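Local coordinates for foldase protein PrsA (Bacillus subtilis, PDB 4WO7), which helps secreted proteins to fold outside the cell membrane after their translocation and has peptidyl-prolyl cis-trans isomerase activity, at residues K62-Q67 with K89-T94; A122-V127 with D156-K161; E144-L149 with Y200-K205; L165-K170 with K220-E225. All coordinates share one frame; numbering follows the deposited sequence.

In the fold
The four contacts follow the build of PrsA, a parvulin-type PPIase domain joined to a largely helical remainder. Interaction 1 comes first along the chain and links helices 54-67 and 81-101; its centre is about 21 Å from that of interaction 2, without touching it. Interactions 2 and 3, with centres about 8 Å apart, lie on the neighbouring antiparallel strands 119-127 and 200-207, and their segments alternate along the chain. Interaction 4 starts from the edge strand 164-169 of the same sheet, bonded to 119-127, and reaches helix 216-228, which follows strand 200-207. Interactions 2 and 3 thus lie within the isomerase domain, packing a loop and a helix on its sheet, while interaction 4 ties that sheet to the helices beyond.

Interaction 1 (K62-Q67 with K89-T94); sequences KEYKTQ and KYELLT
The phenol oxygen of Tyr64 faces both carboxylate oxygens of Glu91: OH lies 2.8 Å from Glu91 OE1 and 3.0 Å from Glu91 OE2. One proton cannot serve both oxygens fully, and both bonds are weak. The two side chains approach from opposite directions, Tyr64 from helix 54-67 and Glu91 from helix 81-101, with ring and carboxylate planes 76° apart. Glu91 manages the reach because its CG stands opposite the backbone N (chi1 -173°) and the chain beyond stays extended. The backbones remain well separated, the nearest CA atoms, those of Tyr64 and Glu91, being 11.8 Å apart. Within each helix a threonine turns back on the backbone: Thr66 OG1 donates to Glu63 O at 2.9 Å, from above the carbonyl plane, and Thr94 OG1 donates to Glu91 O. On its other sides helix 81-101 packs on helix 21-49, where Lys89 makes a salt bridge to Asp47, and on helix 231-244. Across these segments the helices meet through one weak polar pair of partly exposed residues, while Glu91 and Leu92 also touch Lys60 of helix 54-67; the phenol probably eases some of the negative charge of Glu91.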
# COMPACT_ATOMS: atom_id res chain seq x y z
N LYS A 62 -9.49 0.79 23.74
CA LYS A 62 -8.35 0.96 24.62
C LYS A 62 -7.09 0.40 23.99
O LYS A 62 -6.03 1.03 24.01
CB LYS A 62 -8.60 0.26 25.95
CG LYS A 62 -9.64 0.91 26.84
CD LYS A 62 -10.14 -0.08 27.90
CE LYS A 62 -11.36 0.45 28.65
NZ LYS A 62 -12.09 -0.60 29.41
N GLU A 63 -7.21 -0.80 23.42
CA GLU A 63 -6.10 -1.47 22.76
C GLU A 63 -5.60 -0.63 21.59
O GLU A 63 -4.42 -0.69 21.23
CB GLU A 63 -6.54 -2.86 22.28
CG GLU A 63 -6.80 -3.84 23.41
CD GLU A 63 -7.34 -5.18 22.94
OE1 GLU A 63 -7.21 -5.48 21.73
OE2 GLU A 63 -7.90 -5.92 23.77
N TYR A 64 -6.49 0.16 21.01
CA TYR A 64 -6.14 1.01 19.88
C TYR A 64 -5.40 2.29 20.26
O TYR A 64 -4.50 2.72 19.54
CB TYR A 64 -7.40 1.37 19.10
CG TYR A 64 -7.65 0.44 17.94
CD1 TYR A 64 -7.81 -0.92 18.13
CD2 TYR A 64 -7.69 0.93 16.64
CE1 TYR A 64 -8.02 -1.77 17.06
CE2 TYR A 64 -7.89 0.09 15.57
CZ TYR A 64 -8.06 -1.26 15.78
OH TYR A 64 -8.27 -2.10 14.72
N LYS A 65 -5.74 2.90 21.39
CA LYS A 65 -5.01 4.08 21.84
C LYS A 65 -3.57 3.73 22.20
O LYS A 65 -2.65 4.50 21.91
CB LYS A 65 -5.70 4.75 23.04
CG LYS A 65 -5.07 6.10 23.37
CD LYS A 65 -5.44 6.62 24.75
CE LYS A 65 -6.94 6.74 24.93
NZ LYS A 65 -7.25 7.34 26.26
N THR A 66 -3.36 2.60 22.85
CA THR A 66 -2.00 2.20 23.22
C THR A 66 -1.17 1.92 21.97
O THR A 66 -0.06 2.44 21.82
CB THR A 66 -1.98 0.95 24.10
OG1 THR A 66 -2.63 -0.13 23.42
CG2 THR A 66 -2.68 1.20 25.43
N GLN A 67 -1.70 1.08 21.08
CA GLN A 67 -1.01 0.74 19.85
C GLN A 67 -0.78 2.00 19.02
O GLN A 67 0.28 2.16 18.40
CB GLN A 67 -1.83 -0.26 19.04
CG GLN A 67 -1.88 -1.66 19.64
CD GLN A 67 -2.88 -2.55 18.93
OE1 GLN A 67 -3.93 -2.09 18.48
NE2 GLN A 67 -2.56 -3.83 18.82
N LYS A 89 -16.76 -0.65 16.37
CA LYS A 89 -17.92 -1.51 16.44
C LYS A 89 -17.97 -2.42 15.22
O LYS A 89 -18.28 -3.60 15.32
CB LYS A 89 -19.22 -0.70 16.56
CG LYS A 89 -20.46 -1.58 16.67
CD LYS A 89 -21.74 -0.79 16.83
CE LYS A 89 -22.91 -1.73 17.06
NZ LYS A 89 -24.22 -1.04 17.08
N TYR A 90 -17.64 -1.85 14.06
CA TYR A 90 -17.63 -2.60 12.82
C TYR A 90 -16.59 -3.72 12.85
O TYR A 90 -16.87 -4.84 12.45
CB TYR A 90 -17.38 -1.67 11.63
CG TYR A 90 -17.26 -2.39 10.31
CD1 TYR A 90 -18.26 -3.24 9.86
CD2 TYR A 90 -16.15 -2.20 9.49
CE1 TYR A 90 -18.16 -3.89 8.64
CE2 TYR A 90 -16.04 -2.84 8.27
CZ TYR A 90 -17.05 -3.69 7.85
OH TYR A 90 -16.95 -4.34 6.65
N GLU A 91 -15.38 -3.42 13.35
CA GLU A 91 -14.36 -4.46 13.46
C GLU A 91 -14.81 -5.58 14.40
O GLU A 91 -14.66 -6.76 14.10
CB GLU A 91 -13.02 -3.88 13.94
CG GLU A 91 -11.89 -4.91 13.90
CD GLU A 91 -10.55 -4.35 14.33
OE1 GLU A 91 -10.49 -3.70 15.40
OE2 GLU A 91 -9.55 -4.58 13.62
N LEU A 92 -15.37 -5.20 15.55
CA LEU A 92 -15.81 -6.19 16.53
C LEU A 92 -16.92 -7.07 15.94
O LEU A 92 -16.97 -8.27 16.19
CB LEU A 92 -16.31 -5.52 17.82
CG LEU A 92 -15.27 -4.79 18.68
CD1 LEU A 92 -15.93 -4.04 19.83
CD2 LEU A 92 -14.23 -5.75 19.22
N LEU A 93 -17.80 -6.46 15.15
CA LEU A 93 -18.86 -7.22 14.47
C LEU A 93 -18.29 -8.22 13.47
O LEU A 93 -18.68 -9.39 13.47
CB LEU A 93 -19.82 -6.28 13.75
CG LEU A 93 -20.79 -5.51 14.65
CD1 LEU A 93 -21.50 -4.44 13.83
CD2 LEU A 93 -21.81 -6.45 15.29
N THR A 94 -17.38 -7.76 12.62
CA THR A 94 -16.79 -8.64 11.60
C THR A 94 -15.98 -9.74 12.28
O THR A 94 -15.80 -10.83 11.74
CB THR A 94 -15.90 -7.85 10.62
OG1 THR A 94 -14.91 -7.12 11.36
CG2 THR A 94 -16.73 -6.87 9.79

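Interaction 2 (A122-V127 with D156-K161); sequences ASHILV and DSSASK
The imidazole of His124 sets its CE1 corner against two oxygens of the 156-161 loop, 3.2 Å from Ser158 OG and 3.3 Å from Asp156 OD2. Both lie at the ring edge, near its plane, and neither is a hydrogen bond. Asp156 crosses the histidine at about a right angle, ring and carboxylate planes 66° apart, and its CB also packs 3.6 Å from His124 NE2. Beside this, Leu126 lays CD2 against the start of the loop, 4.2 Å from Asp156 CB. Behind these contacts the loop is braced internally. Asp156 OD2 takes two bonds from one residue: Ser158 OG at 2.7 Å on its anti lone pair, and Ser158 N at 3.1 Å from above the carboxylate plane, which closes an Asx turn. Ser158 turns its OG between its own backbone N and carbonyl carbon (chi1 51°), close enough to meet both the carboxylate and the imidazole. An alanine in place of Asp156 would probably leave Ser158 OG and N without their shared acceptor, free the turn to shift and take one of the two oxygens from the His124 edge. The His124 ring also meets that of His201 on strand 200-207, consistent with the paired histidines of parvulin active sites. Strand 119-127 runs between 164-169 and 200-207, with helix 146-153 packed on Ile125 and the 156-161 loop leading from that helix into strand 164-169.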
# COMPACT_ATOMS: atom_id res chain seq x y z
N ALA A 122 9.12 -16.95 23.18
CA ALA A 122 9.82 -16.13 24.18
C ALA A 122 9.32 -14.68 24.25
O ALA A 122 8.78 -14.14 23.29
CB ALA A 122 11.31 -16.13 23.88
N SER A 123 9.50 -14.07 25.42
CA SER A 123 9.26 -12.64 25.61
C SER A 123 10.58 -11.91 25.83
O SER A 123 11.56 -12.52 26.26
CB SER A 123 8.34 -12.40 26.80
OG SER A 123 7.12 -13.10 26.67
N HIS A 124 10.61 -10.62 25.53
CA HIS A 124 11.79 -9.80 25.81
C HIS A 124 11.45 -8.38 26.24
O HIS A 124 10.36 -7.86 25.99
CB HIS A 124 12.72 -9.75 24.61
CG HIS A 124 12.39 -8.67 23.63
ND1 HIS A 124 11.13 -8.50 23.10
CD2 HIS A 124 13.17 -7.70 23.08
CE1 HIS A 124 11.14 -7.47 22.26
NE2 HIS A 124 12.36 -6.97 22.23
N ILE A 125 12.42 -7.76 26.92
CA ILE A 125 12.35 -6.36 27.32
C ILE A 125 13.54 -5.61 26.73
O ILE A 125 14.69 -5.88 27.07
CB ILE A 125 12.34 -6.23 28.85
CG1 ILE A 125 11.11 -6.95 29.40
CG2 ILE A 125 12.30 -4.76 29.26
CD1 ILE A 125 10.97 -6.95 30.90
N LEU A 126 13.24 -4.65 25.86
CA LEU A 126 14.27 -3.89 25.17
C LEU A 126 14.51 -2.52 25.81
O LEU A 126 13.59 -1.73 25.98
CB LEU A 126 13.87 -3.72 23.70
CG LEU A 126 14.83 -2.91 22.84
CD1 LEU A 126 16.19 -3.58 22.80
CD2 LEU A 126 14.25 -2.74 21.45
N VAL A 127 15.77 -2.25 26.15
CA VAL A 127 16.15 -0.97 26.76
C VAL A 127 17.47 -0.44 26.19
O VAL A 127 18.15 -1.14 25.44
CB VAL A 127 16.27 -1.08 28.28
CG1 VAL A 127 14.93 -1.46 28.90
CG2 VAL A 127 17.31 -2.13 28.65
N ASP A 156 10.38 -1.90 22.47
CA ASP A 156 9.81 -2.64 21.35
C ASP A 156 8.28 -2.59 21.28
O ASP A 156 7.60 -2.23 22.24
CB ASP A 156 10.29 -4.10 21.42
CG ASP A 156 10.00 -4.87 20.15
OD1 ASP A 156 10.59 -4.53 19.10
OD2 ASP A 156 9.19 -5.81 20.20
N SER A 157 7.76 -2.96 20.11
CA SER A 157 6.32 -2.99 19.85
C SER A 157 5.59 -4.02 20.70
O SER A 157 4.39 -3.92 20.93
CB SER A 157 6.07 -3.29 18.37
OG SER A 157 6.80 -2.41 17.53
N SER A 158 6.33 -5.02 21.18
CA SER A 158 5.76 -6.10 21.98
C SER A 158 5.51 -5.65 23.42
O SER A 158 4.98 -6.41 24.23
CB SER A 158 6.69 -7.32 21.96
OG SER A 158 8.02 -6.96 22.32
N ALA A 159 5.91 -4.42 23.72
CA ALA A 159 5.81 -3.87 25.07
C ALA A 159 4.39 -3.89 25.62
O ALA A 159 4.19 -4.16 26.80
CB ALA A 159 6.35 -2.45 25.08
N SER A 160 3.41 -3.62 24.76
CA SER A 160 2.00 -3.65 25.16
C SER A 160 1.54 -5.09 25.39
O SER A 160 0.66 -5.36 26.20
CB SER A 160 1.13 -2.99 24.09
OG SER A 160 1.63 -1.72 23.72
N LYS A 161 2.19 -6.01 24.68
CA LYS A 161 1.84 -7.42 24.68
C LYS A 161 2.54 -8.16 25.83
O LYS A 161 2.56 -9.39 25.88
CB LYS A 161 2.27 -8.03 23.34
CG LYS A 161 1.73 -7.26 22.14
CD LYS A 161 2.20 -7.87 20.83
CE LYS A 161 1.82 -6.96 19.67
NZ LYS A 161 2.42 -7.41 18.38

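Interaction 3 (E144-L149 with Y200-K205)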
# COMPACT_ATOMS: atom_id res chain seq x y z
N GLU A 144 8.50 -8.20 40.89
CA GLU A 144 7.66 -7.58 39.87
C GLU A 144 7.50 -8.53 38.68
O GLU A 144 8.42 -9.29 38.37
CB GLU A 144 8.25 -6.24 39.44
CG GLU A 144 8.15 -5.15 40.51
CD GLU A 144 8.14 -3.75 39.92
OE1 GLU A 144 7.36 -3.50 38.97
OE2 GLU A 144 8.91 -2.90 40.41
N LYS A 145 6.35 -8.49 38.02
CA LYS A 145 6.06 -9.41 36.93
C LYS A 145 6.68 -8.93 35.61
O LYS A 145 6.77 -7.72 35.36
CB LYS A 145 4.55 -9.63 36.75
CG LYS A 145 3.82 -10.14 38.01
CD LYS A 145 2.66 -11.06 37.65
CE LYS A 145 1.69 -11.31 38.80
NZ LYS A 145 0.69 -10.21 38.91
N PHE A 146 7.10 -9.87 34.77
CA PHE A 146 7.78 -9.59 33.51
C PHE A 146 6.92 -8.77 32.55
O PHE A 146 7.40 -7.83 31.93
CB PHE A 146 8.18 -10.90 32.84
CG PHE A 146 9.20 -10.76 31.73
CD1 PHE A 146 8.80 -10.51 30.43
CD2 PHE A 146 10.55 -10.90 31.99
CE1 PHE A 146 9.74 -10.39 29.42
CE2 PHE A 146 11.48 -10.79 30.98
CZ PHE A 146 11.08 -10.53 29.70
N GLU A 147 5.65 -9.14 32.45
CA GLU A 147 4.73 -8.48 31.53
C GLU A 147 4.54 -7.02 31.92
O GLU A 147 4.49 -6.13 31.07
CB GLU A 147 3.36 -9.18 31.50
CG GLU A 147 3.39 -10.70 31.42
CD GLU A 147 3.68 -11.35 32.76
OE1 GLU A 147 4.83 -11.79 32.97
OE2 GLU A 147 2.76 -11.41 33.61
N ASP A 148 4.42 -6.78 33.22
CA ASP A 148 4.24 -5.44 33.75
C ASP A 148 5.45 -4.57 33.45
O ASP A 148 5.32 -3.41 33.04
CB ASP A 148 3.99 -5.49 35.26
CG ASP A 148 2.75 -6.29 35.62
OD1 ASP A 148 2.04 -6.73 34.70
OD2 ASP A 148 2.49 -6.47 36.83
N LEU A 149 6.63 -5.13 33.65
CA LEU A 149 7.87 -4.40 33.44
C LEU A 149 8.15 -4.10 31.98
O LEU A 149 8.70 -3.06 31.64
CB LEU A 149 9.05 -5.19 34.01
CG LEU A 149 9.13 -5.23 35.53
CD1 LEU A 149 10.06 -6.34 35.99
CD2 LEU A 149 9.62 -3.89 36.03
N TYR A 200 19.85 -3.51 24.91
CA TYR A 200 19.93 -4.62 25.85
C TYR A 200 18.60 -5.32 26.09
O TYR A 200 17.56 -4.69 26.25
CB TYR A 200 20.50 -4.17 27.20
CG TYR A 200 21.99 -3.97 27.18
CD1 TYR A 200 22.57 -2.80 26.72
CD2 TYR A 200 22.83 -4.98 27.63
CE1 TYR A 200 23.94 -2.64 26.71
CE2 TYR A 200 24.20 -4.83 27.62
CZ TYR A 200 24.75 -3.66 27.16
OH TYR A 200 26.12 -3.52 27.16
N HIS A 201 18.68 -6.65 26.10
CA HIS A 201 17.51 -7.50 26.19
C HIS A 201 17.48 -8.30 27.48
O HIS A 201 18.51 -8.79 27.94
CB HIS A 201 17.46 -8.48 25.02
CG HIS A 201 17.36 -7.83 23.68
ND1 HIS A 201 16.31 -8.07 22.82
CD2 HIS A 201 18.17 -6.95 23.05
CE1 HIS A 201 16.48 -7.37 21.71
NE2 HIS A 201 17.60 -6.68 21.83
N ILE A 202 16.29 -8.42 28.05
CA ILE A 202 16.02 -9.44 29.05
C ILE A 202 15.05 -10.42 28.42
O ILE A 202 13.90 -10.06 28.14
CB ILE A 202 15.45 -8.88 30.36
CG1 ILE A 202 16.52 -8.08 31.09
CG2 ILE A 202 14.98 -10.01 31.27
CD1 ILE A 202 15.97 -7.16 32.17
N ILE A 203 15.50 -11.65 28.20
CA ILE A 203 14.71 -12.65 27.50
C ILE A 203 14.15 -13.67 28.46
O ILE A 203 14.84 -14.12 29.37
CB ILE A 203 15.51 -13.41 26.43
CG1 ILE A 203 16.40 -12.46 25.63
CG2 ILE A 203 14.55 -14.16 25.51
CD1 ILE A 203 17.30 -13.17 24.64
N LYS A 204 12.88 -14.02 28.26
CA LYS A 204 12.25 -15.09 29.02
C LYS A 204 11.72 -16.13 28.05
O LYS A 204 10.78 -15.87 27.29
CB LYS A 204 11.11 -14.57 29.89
CG LYS A 204 10.45 -15.65 30.74
CD LYS A 204 9.36 -15.08 31.64
CE LYS A 204 8.42 -16.17 32.14
NZ LYS A 204 7.13 -15.62 32.66
N LYS A 205 12.33 -17.30 28.06
CA LYS A 205 11.87 -18.41 27.24
C LYS A 205 10.58 -18.94 27.83
O LYS A 205 10.57 -19.39 28.98
CB LYS A 205 12.95 -19.50 27.18
CG LYS A 205 12.66 -20.60 26.19
CD LYS A 205 13.84 -21.54 26.06
CE LYS A 205 13.45 -22.92 25.57
NZ LYS A 205 14.69 -23.74 25.38
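Phe146 supplies about half of the buried surface, driving its ring from the first turn of helix 146-153 onto strand 200-207. The apolar part is its meeting with Ile202: Phe146 CE2 lies 3.6 Å from Ile202 CG2, the two side chains sliding past each other in opposite directions. The ring gets there with CG opposite the backbone N (chi1 -165°), so that it projects from the helix toward the strand. A CH-pi contact adds to this, as Lys204 CB sits over one face of the ring, 4.1 Å from its centroid and 18° off the normal, displaced toward the rim. Where the ring is met edge-on the partner is polar: Ile202 O lies in its plane, 3.3 Å from Phe146 CZ, a place where the slightly positive rim of a benzene ring suits a carbonyl oxygen. Charge is a looser matter. The extended chain of Lys204 carries NZ past the ring toward the first turn of the helix, 4.5 Å from Glu147 OE1, beyond a salt bridge, though the opposite charges probably still attract. Phe146 also touches Ser123 and Ile125 of strand 119-127, and Ile202 touches Val136 and Glu137 of helix 130-142, so both belong to the packing between the sheet and these helices. The chemistry therefore grades from a buried, mainly apolar join around Phe146 to a partly exposed charged margin, with the lysine serving both through its CB and its distant ammonium.

Interaction 4 (L165-K170 with K220-E225); sequences LGWFAK and KSEVLE
A single polar contact at the surface joins Trp167, on the edge strand 164-169 of the PPIase sheet, to Glu222 on helix 216-228. The indole N-H supplies the link: Trp167 NE1 donates to Glu222 OE1 at 3.3 Å, a weak and bent bond with an N-H...acceptor angle of 126°. The second oxygen is hardly farther, Glu222 OE2 being 3.5 Å from Trp167 NE1, so the carboxylate presents both its oxygens to the indole nitrogen. OE1 lies at the ring edge, near its plane, and also comes 3.6 Å from Trp167 CD1. The carboxylate is nearly coplanar with the indole, 12° apart, although the two side chains cross at about a right angle. Glu222 spans the gap with an extended chain beyond CG, which is turned away from its own carbonyl carbon (chi1 -75°). Around the site, Trp167 packs on Tyr112 of helix 106-113, on Arg121 and on Leu116 and Met215, while Glu222 OE1 has further weak links to Tyr112 OH and Arg121 NH1. Replacing Glu222 with an alanine would probably leave the indole N-H without this acceptor and Arg121 without this weak, distant ion pair, and would remove the bridge across these two segments. On either side of Trp167 in the sequence, Leu165 and Phe168 bond through their backbones to Ala122 and Ile120 of strand 119-127. The contact thus links the edge strand of a parvulin-type antiparallel sheet to helix 216-228, which follows strand 200-207 in the chain.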
# COMPACT_ATOMS: atom_id res chain seq x y z
N LEU A 165 6.99 -12.33 21.95
CA LEU A 165 7.49 -12.33 20.58
C LEU A 165 6.86 -13.44 19.73
O LEU A 165 7.12 -13.53 18.53
CB LEU A 165 9.01 -12.50 20.58
CG LEU A 165 9.77 -11.30 21.11
CD1 LEU A 165 11.20 -11.68 21.43
CD2 LEU A 165 9.74 -10.17 20.09
N GLY A 166 6.02 -14.27 20.34
CA GLY A 166 5.46 -15.40 19.63
C GLY A 166 6.53 -16.44 19.34
O GLY A 166 7.61 -16.41 19.95
N TRP A 167 6.26 -17.35 18.41
CA TRP A 167 7.19 -18.42 18.06
C TRP A 167 8.24 -17.96 17.06
O TRP A 167 7.99 -17.07 16.25
CB TRP A 167 6.45 -19.62 17.47
CG TRP A 167 5.53 -20.30 18.44
CD1 TRP A 167 4.22 -20.01 18.67
CD2 TRP A 167 5.85 -21.40 19.30
NE1 TRP A 167 3.71 -20.85 19.63
CE2 TRP A 167 4.69 -21.72 20.03
CE3 TRP A 167 7.01 -22.15 19.52
CZ2 TRP A 167 4.65 -22.76 20.96
CZ3 TRP A 167 6.97 -23.18 20.45
CH2 TRP A 167 5.80 -23.47 21.15
N PHE A 168 9.42 -18.57 17.14
CA PHE A 168 10.50 -18.28 16.20
C PHE A 168 11.57 -19.36 16.28
O PHE A 168 11.78 -19.94 17.35
CB PHE A 168 11.11 -16.92 16.51
CG PHE A 168 11.75 -16.86 17.86
CD1 PHE A 168 10.98 -16.69 19.01
CD2 PHE A 168 13.12 -16.98 17.99
CE1 PHE A 168 11.58 -16.65 20.26
CE2 PHE A 168 13.72 -16.93 19.24
CZ PHE A 168 12.95 -16.77 20.37
N ALA A 169 12.26 -19.63 15.17
CA ALA A 169 13.32 -20.63 15.17
C ALA A 169 14.66 -19.96 15.44
O ALA A 169 14.75 -18.73 15.52
CB ALA A 169 13.33 -21.38 13.85
N LYS A 170 15.71 -20.77 15.56
CA LYS A 170 17.04 -20.27 15.91
C LYS A 170 17.80 -19.73 14.71
O LYS A 170 18.66 -18.86 14.83
CB LYS A 170 17.87 -21.39 16.53
CG LYS A 170 19.13 -20.92 17.23
CD LYS A 170 19.80 -22.04 18.02
CE LYS A 170 20.54 -23.05 17.14
NZ LYS A 170 21.27 -24.06 17.96
N LYS A 220 -5.02 -24.94 18.41
CA LYS A 220 -6.27 -24.64 17.73
C LYS A 220 -6.63 -23.17 17.99
O LYS A 220 -7.06 -22.45 17.08
CB LYS A 220 -7.40 -25.56 18.20
CG LYS A 220 -8.60 -25.53 17.27
CD LYS A 220 -9.70 -26.48 17.71
CE LYS A 220 -10.76 -26.64 16.62
NZ LYS A 220 -11.79 -27.64 17.02
N SER A 221 -6.43 -22.73 19.23
CA SER A 221 -6.75 -21.37 19.61
C SER A 221 -5.82 -20.41 18.89
O SER A 221 -6.23 -19.32 18.49
CB SER A 221 -6.65 -21.19 21.13
OG SER A 221 -7.71 -21.87 21.80
N GLU A 222 -4.57 -20.82 18.72
CA GLU A 222 -3.60 -20.01 17.99
C GLU A 222 -3.92 -19.93 16.50
O GLU A 222 -3.79 -18.86 15.90
CB GLU A 222 -2.19 -20.56 18.16
CG GLU A 222 -1.56 -20.29 19.51
CD GLU A 222 -0.08 -20.65 19.53
OE1 GLU A 222 0.66 -20.16 18.65
OE2 GLU A 222 0.34 -21.43 20.42
N VAL A 223 -4.33 -21.05 15.90
CA VAL A 223 -4.68 -21.06 14.48
C VAL A 223 -5.81 -20.09 14.23
O VAL A 223 -5.77 -19.31 13.28
CB VAL A 223 -5.10 -22.46 13.97
CG1 VAL A 223 -5.77 -22.36 12.58
CG2 VAL A 223 -3.92 -23.43 13.93
N LEU A 224 -6.82 -20.14 15.09
CA LEU A 224 -7.98 -19.28 14.95
C LEU A 224 -7.61 -17.81 15.08
O LEU A 224 -8.10 -16.97 14.32
CB LEU A 224 -9.03 -19.64 16.00
CG LEU A 224 -10.29 -18.77 16.03
CD1 LEU A 224 -11.04 -18.81 14.70
CD2 LEU A 224 -11.17 -19.20 17.18
N GLU A 225 -6.73 -17.49 16.02
CA GLU A 225 -6.31 -16.11 16.21
C GLU A 225 -5.55 -15.63 14.99
O GLU A 225 -5.59 -14.45 14.64
CB GLU A 225 -5.44 -15.95 17.45
CG GLU A 225 -5.34 -14.49 17.90
CD GLU A 225 -4.70 -14.33 19.26
OE1 GLU A 225 -4.61 -15.33 20.00
OE2 GLU A 225 -4.28 -13.20 19.59